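Local coordinates for protein Isomerase/lactonizing enzyme (Agrobacterium fabrum str. C58, PDB 2NQL) that belongs to the mandelate racemase/muconate lactonizing enzyme family of the enolase superfamily and carries a sodium ion in its barrel domain, at residues Ile228-Pro242 against Val254-Glu266. Residues are numbered along the deposited sequence; the frame is centred on the assembly and turned at random.
Sequences IAEMQPFDPWFAEAP and VSKNTDVPIAVGE. With NA (sodium ion), chain G.
Glu240, at the end of strand 239-240, and Glu266, in the loop just after strand 262-264, bind the same sodium ion. The Glu240 side chain runs out extended, its CG anti to the backbone N (chi1 158°): CB lies 3.8 Å from Ala263 O and at the edge of the Phe238 ring, and CG keeps the same carbonyl at 3.9 Å. At the tip OE2 binds sodium at 2.3 Å, while OE1 turns to Lys184 (salt bridge) and Gln287 (hydrogen bond); together these partners and the metal probably hold the carboxylate's rotation. Glu266 OE1 meets the metal from a crossing direction, the two carboxylate planes 61° apart; the cation probably offsets the repulsion between these oxygens.

Behind the site the strands pair in parallel: Ala239 N donates to Pro261 O (2.9 Å), Ala263 N to Ala239 O and Ala241 N to Ala263 O. On the Glu240 face, Ala263 CB lies 3.5 Å from Phe238 CD1. On the Ala239 face, Val260 CG2 packs against Ile228 CG2 (3.7 Å). Strands 239-240 and 262-264, joined through helix 248-255, form a beta-alpha-beta unit of the TIM-barrel domain, with strands 210-214 and 285-286 continuing the sheet and helix 221-231 packed outside.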
loop_
_atom_site.group_PDB
_atom_site.type_symbol
_atom_site.label_atom_id
_atom_site.label_comp_id
_atom_site.label_asym_id
_atom_site.label_seq_id
_atom_site.Cartn_x
_atom_site.Cartn_y
_atom_site.Cartn_z
ATOM N N ILE A 228 15.263 5.951 -24.813
ATOM C CA ILE A 228 14.278 6.853 -25.419
ATOM C C ILE A 228 14.898 7.596 -26.614
ATOM O O ILE A 228 14.272 7.705 -27.666
ATOM C CB ILE A 228 13.681 7.810 -24.379
ATOM C CG1 ILE A 228 12.791 7.032 -23.395
ATOM C CG2 ILE A 228 12.864 8.916 -25.029
ATOM C CD1 ILE A 228 12.360 7.851 -22.175
ATOM N N ALA A 229 16.131 8.075 -26.440
ATOM C CA ALA A 229 16.942 8.622 -27.543
ATOM C C ALA A 229 17.135 7.661 -28.729
ATOM O O ALA A 229 17.038 8.091 -29.884
ATOM C CB ALA A 229 18.294 9.121 -27.020
ATOM N N GLU A 230 17.383 6.376 -28.445
ATOM C CA GLU A 230 17.525 5.331 -29.476
ATOM C C GLU A 230 16.224 5.100 -30.241
ATOM O O GLU A 230 16.234 4.785 -31.446
ATOM C CB GLU A 230 17.976 4.005 -28.852
ATOM C CG GLU A 230 19.482 3.842 -28.696
ATOM C CD GLU A 230 19.860 2.538 -28.002
ATOM O OE1 GLU A 230 19.417 1.457 -28.457
ATOM O OE2 GLU A 230 20.610 2.598 -27.000
ATOM N N MET A 231 15.105 5.244 -29.536
ATOM C CA MET A 231 13.791 5.043 -30.146
ATOM C C MET A 231 13.249 6.265 -30.877
ATOM O O MET A 231 12.425 6.138 -31.794
ATOM C CB MET A 231 12.791 4.575 -29.094
ATOM C CG MET A 231 13.087 3.157 -28.623
ATOM S SD MET A 231 11.781 2.593 -27.497
ATOM C CE MET A 231 11.769 3.940 -26.295
ATOM N N GLN A 232 13.700 7.447 -30.470
ATOM C CA GLN A 232 13.079 8.671 -30.961
ATOM C C GLN A 232 13.120 8.976 -32.480
ATOM O O GLN A 232 12.184 9.578 -32.990
ATOM C CB GLN A 232 13.256 9.876 -30.009
ATOM C CG GLN A 232 14.281 10.912 -30.380
ATOM C CD GLN A 232 13.770 11.898 -31.426
ATOM O OE1 GLN A 232 14.205 11.866 -32.577
ATOM N NE2 GLN A 232 12.840 12.764 -31.034
ATOM N N PRO A 233 14.179 8.534 -33.208
ATOM C CA PRO A 233 14.121 8.563 -34.683
ATOM C C PRO A 233 12.937 7.834 -35.338
ATOM O O PRO A 233 12.644 8.068 -36.516
ATOM C CB PRO A 233 15.437 7.889 -35.096
ATOM C CG PRO A 233 16.357 8.157 -33.978
ATOM C CD PRO A 233 15.498 8.055 -32.748
ATOM N N PHE A 234 12.264 6.963 -34.592
ATOM C CA PHE A 234 11.173 6.185 -35.152
ATOM C C PHE A 234 9.811 6.682 -34.664
ATOM O O PHE A 234 8.792 6.006 -34.848
ATOM C CB PHE A 234 11.401 4.698 -34.867
ATOM C CG PHE A 234 12.753 4.203 -35.333
ATOM C CD1 PHE A 234 12.991 3.948 -36.689
ATOM C CD2 PHE A 234 13.802 4.037 -34.424
ATOM C CE1 PHE A 234 14.247 3.514 -37.119
ATOM C CE2 PHE A 234 15.060 3.598 -34.847
ATOM C CZ PHE A 234 15.281 3.337 -36.192
ATOM N N ASP A 235 9.806 7.879 -34.069
ATOM C CA ASP A 235 8.583 8.579 -33.664
ATOM C C ASP A 235 7.720 7.789 -32.633
ATOM O O ASP A 235 6.598 7.376 -32.951
ATOM C CB ASP A 235 7.754 8.970 -34.900
ATOM C CG ASP A 235 6.610 9.926 -34.571
ATOM O OD1 ASP A 235 6.813 10.841 -33.745
ATOM O OD2 ASP A 235 5.504 9.748 -35.141
ATOM N N PRO A 236 8.248 7.565 -31.415
ATOM C CA PRO A 236 7.394 6.955 -30.388
ATOM C C PRO A 236 6.236 7.844 -29.948
ATOM O O PRO A 236 6.404 9.050 -29.703
ATOM C CB PRO A 236 8.367 6.686 -29.227
ATOM C CG PRO A 236 9.458 7.669 -29.404
ATOM C CD PRO A 236 9.601 7.841 -30.898
ATOM N N TRP A 237 5.060 7.227 -29.866
ATOM C CA TRP A 237 3.847 7.881 -29.395
ATOM C C TRP A 237 4.013 8.340 -27.948
ATOM O O TRP A 237 3.803 9.517 -27.641
ATOM C CB TRP A 237 2.694 6.874 -29.550
ATOM C CG TRP A 237 1.342 7.216 -29.009
ATOM C CD1 TRP A 237 0.832 8.446 -28.711
ATOM C CD2 TRP A 237 0.308 6.274 -28.749
ATOM N NE1 TRP A 237 -0.466 8.324 -28.258
ATOM C CE2 TRP A 237 -0.811 6.998 -28.277
ATOM C CE3 TRP A 237 0.222 4.871 -28.859
ATOM C CZ2 TRP A 237 -1.994 6.372 -27.892
ATOM C CZ3 TRP A 237 -0.965 4.242 -28.491
ATOM C CH2 TRP A 237 -2.066 5.001 -28.029
ATOM N N PHE A 238 4.377 7.411 -27.069
ATOM C CA PHE A 238 4.801 7.747 -25.719
ATOM C C PHE A 238 5.792 6.716 -25.193
ATOM O O PHE A 238 5.886 5.595 -25.731
ATOM C CB PHE A 238 3.606 7.953 -24.773
ATOM C CG PHE A 238 2.673 6.755 -24.657
ATOM C CD1 PHE A 238 2.984 5.683 -23.814
ATOM C CD2 PHE A 238 1.469 6.724 -25.355
ATOM C CE1 PHE A 238 2.111 4.582 -23.672
ATOM C CE2 PHE A 238 0.586 5.634 -25.230
ATOM C CZ PHE A 238 0.921 4.548 -24.392
ATOM N N ALA A 239 6.528 7.098 -24.149
ATOM C CA ALA A 239 7.387 6.177 -23.409
ATOM C C ALA A 239 6.730 5.978 -22.052
ATOM O O ALA A 239 6.538 6.931 -21.310
ATOM C CB ALA A 239 8.806 6.754 -23.256
ATOM N N GLU A 240 6.339 4.739 -21.772
ATOM C CA GLU A 240 5.578 4.440 -20.557
ATOM C C GLU A 240 6.514 3.843 -19.498
ATOM O O GLU A 240 7.390 3.040 -19.831
ATOM C CB GLU A 240 4.418 3.497 -20.898
ATOM C CG GLU A 240 3.889 2.696 -19.723
ATOM C CD GLU A 240 2.818 1.705 -20.129
ATOM O OE1 GLU A 240 2.234 1.840 -21.218
ATOM O OE2 GLU A 240 2.489 0.804 -19.321
ATOM N N ALA A 241 6.319 4.240 -18.234
ATOM C CA ALA A 241 7.013 3.629 -17.073
ATOM C C ALA A 241 8.540 3.550 -17.283
ATOM O O ALA A 241 9.126 2.449 -17.310
ATOM C CB ALA A 241 6.420 2.232 -16.748
ATOM N N PRO A 242 9.181 4.712 -17.503
ATOM C CA PRO A 242 10.620 4.703 -17.798
ATOM C C PRO A 242 11.512 4.250 -16.625
ATOM O O PRO A 242 12.597 3.700 -16.845
ATOM C CB PRO A 242 10.901 6.166 -18.138
ATOM C CG PRO A 242 9.864 6.937 -17.435
ATOM C CD PRO A 242 8.633 6.082 -17.499
ATOM N N VAL A 254 13.841 12.066 -16.142
ATOM C CA VAL A 254 13.520 11.525 -17.472
ATOM C C VAL A 254 12.598 12.485 -18.217
ATOM O O VAL A 254 12.864 12.830 -19.384
ATOM C CB VAL A 254 12.896 10.094 -17.425
ATOM C CG1 VAL A 254 12.364 9.681 -18.803
ATOM C CG2 VAL A 254 13.924 9.087 -16.989
ATOM N N SER A 255 11.556 12.950 -17.525
ATOM C CA SER A 255 10.461 13.699 -18.142
ATOM C C SER A 255 10.869 15.106 -18.579
ATOM O O SER A 255 10.237 15.698 -19.452
ATOM C CB SER A 255 9.266 13.781 -17.199
ATOM O OG SER A 255 9.490 14.716 -16.158
ATOM N N LYS A 256 11.918 15.634 -17.960
ATOM C CA LYS A 256 12.400 16.975 -18.265
ATOM C C LYS A 256 13.543 16.984 -19.271
ATOM O O LYS A 256 14.019 18.047 -19.659
ATOM C CB LYS A 256 12.800 17.687 -16.979
ATOM C CG LYS A 256 11.597 18.153 -16.203
ATOM C CD LYS A 256 11.973 18.840 -14.919
ATOM C CE LYS A 256 10.769 19.556 -14.365
ATOM N NZ LYS A 256 11.013 20.026 -12.984
ATOM N N ASN A 257 13.972 15.798 -19.698
ATOM C CA ASN A 257 15.145 15.668 -20.563
ATOM C C ASN A 257 14.873 14.899 -21.849
ATOM O O ASN A 257 15.805 14.533 -22.576
ATOM C CB ASN A 257 16.317 15.045 -19.792
ATOM C CG ASN A 257 16.952 16.024 -18.820
ATOM O OD1 ASN A 257 16.739 15.947 -17.608
ATOM N ND2 ASN A 257 17.714 16.977 -19.355
ATOM N N THR A 258 13.593 14.645 -22.107
ATOM C CA THR A 258 13.137 14.192 -23.416
ATOM C C THR A 258 11.833 14.877 -23.775
ATOM O O THR A 258 11.065 15.264 -22.892
ATOM C CB THR A 258 13.005 12.646 -23.509
ATOM O OG1 THR A 258 12.624 12.280 -24.842
ATOM C CG2 THR A 258 11.965 12.091 -22.502
ATOM N N ASP A 259 11.617 15.065 -25.077
ATOM C CA ASP A 259 10.377 15.628 -25.603
ATOM C C ASP A 259 9.352 14.530 -25.895
ATOM O O ASP A 259 8.178 14.825 -26.101
ATOM C CB ASP A 259 10.641 16.425 -26.890
ATOM C CG ASP A 259 11.470 17.676 -26.650
ATOM O OD1 ASP A 259 10.998 18.582 -25.923
ATOM O OD2 ASP A 259 12.595 17.749 -27.195
ATOM N N VAL A 260 9.808 13.278 -25.924
ATOM C CA VAL A 260 8.916 12.126 -26.028
ATOM C C VAL A 260 7.945 12.157 -24.847
ATOM O O VAL A 260 8.384 12.277 -23.700
ATOM C CB VAL A 260 9.718 10.802 -26.094
ATOM C CG1 VAL A 260 8.776 9.601 -26.139
ATOM C CG2 VAL A 260 10.635 10.811 -27.341
ATOM N N PRO A 261 6.619 12.144 -25.128
ATOM C CA PRO A 261 5.617 12.159 -24.054
ATOM C C PRO A 261 5.823 11.016 -23.055
ATOM O O PRO A 261 6.101 9.876 -23.454
ATOM C CB PRO A 261 4.299 11.980 -24.811
ATOM C CG PRO A 261 4.582 12.573 -26.164
ATOM C CD PRO A 261 5.983 12.148 -26.461
ATOM N N ILE A 262 5.719 11.331 -21.767
ATOM C CA ILE A 262 5.909 10.306 -20.739
ATOM C C ILE A 262 4.550 9.883 -20.200
ATOM O O ILE A 262 3.722 10.723 -19.884
ATOM C CB ILE A 262 6.858 10.768 -19.593
ATOM C CG1 ILE A 262 8.246 11.184 -20.132
ATOM C CG2 ILE A 262 6.980 9.693 -18.497
ATOM C CD1 ILE A 262 8.947 10.157 -20.968
ATOM N N ALA A 263 4.332 8.571 -20.117
ATOM C CA ALA A 263 3.060 8.042 -19.628
ATOM C C ALA A 263 3.310 7.190 -18.375
ATOM O O ALA A 263 4.231 6.376 -18.366
ATOM C CB ALA A 263 2.401 7.188 -20.719
ATOM N N VAL A 264 2.488 7.373 -17.338
ATOM C CA VAL A 264 2.633 6.609 -16.096
ATOM C C VAL A 264 1.250 6.437 -15.462
ATOM O O VAL A 264 0.296 7.107 -15.863
ATOM C CB VAL A 264 3.559 7.345 -15.049
ATOM C CG1 VAL A 264 5.018 7.307 -15.464
ATOM C CG2 VAL A 264 3.075 8.791 -14.821
ATOM N N GLY A 265 1.137 5.543 -14.482
ATOM C CA GLY A 265 -0.019 5.573 -13.580
ATOM C C GLY A 265 -0.778 4.278 -13.344
ATOM O O GLY A 265 -1.654 4.249 -12.485
ATOM N N GLU A 266 -0.451 3.209 -14.078
ATOM C CA GLU A 266 -1.207 1.952 -13.958
ATOM C C GLU A 266 -1.145 1.378 -12.545
ATOM O O GLU A 266 -2.107 0.758 -12.076
ATOM C CB GLU A 266 -0.736 0.918 -14.979
ATOM C CG GLU A 266 0.618 0.283 -14.643
ATOM C CD GLU A 266 1.003 -0.772 -15.621
ATOM O OE1 GLU A 266 1.158 -0.397 -16.798
ATOM O OE2 GLU A 266 1.125 -1.954 -15.238
HETATM NA NA NA G . 0.432 0.879 -18.373
HETATM O O HOH W 1 1.372 2.998 -16.612
HETATM O O HOH W 2 -1.269 1.054 -20.017
#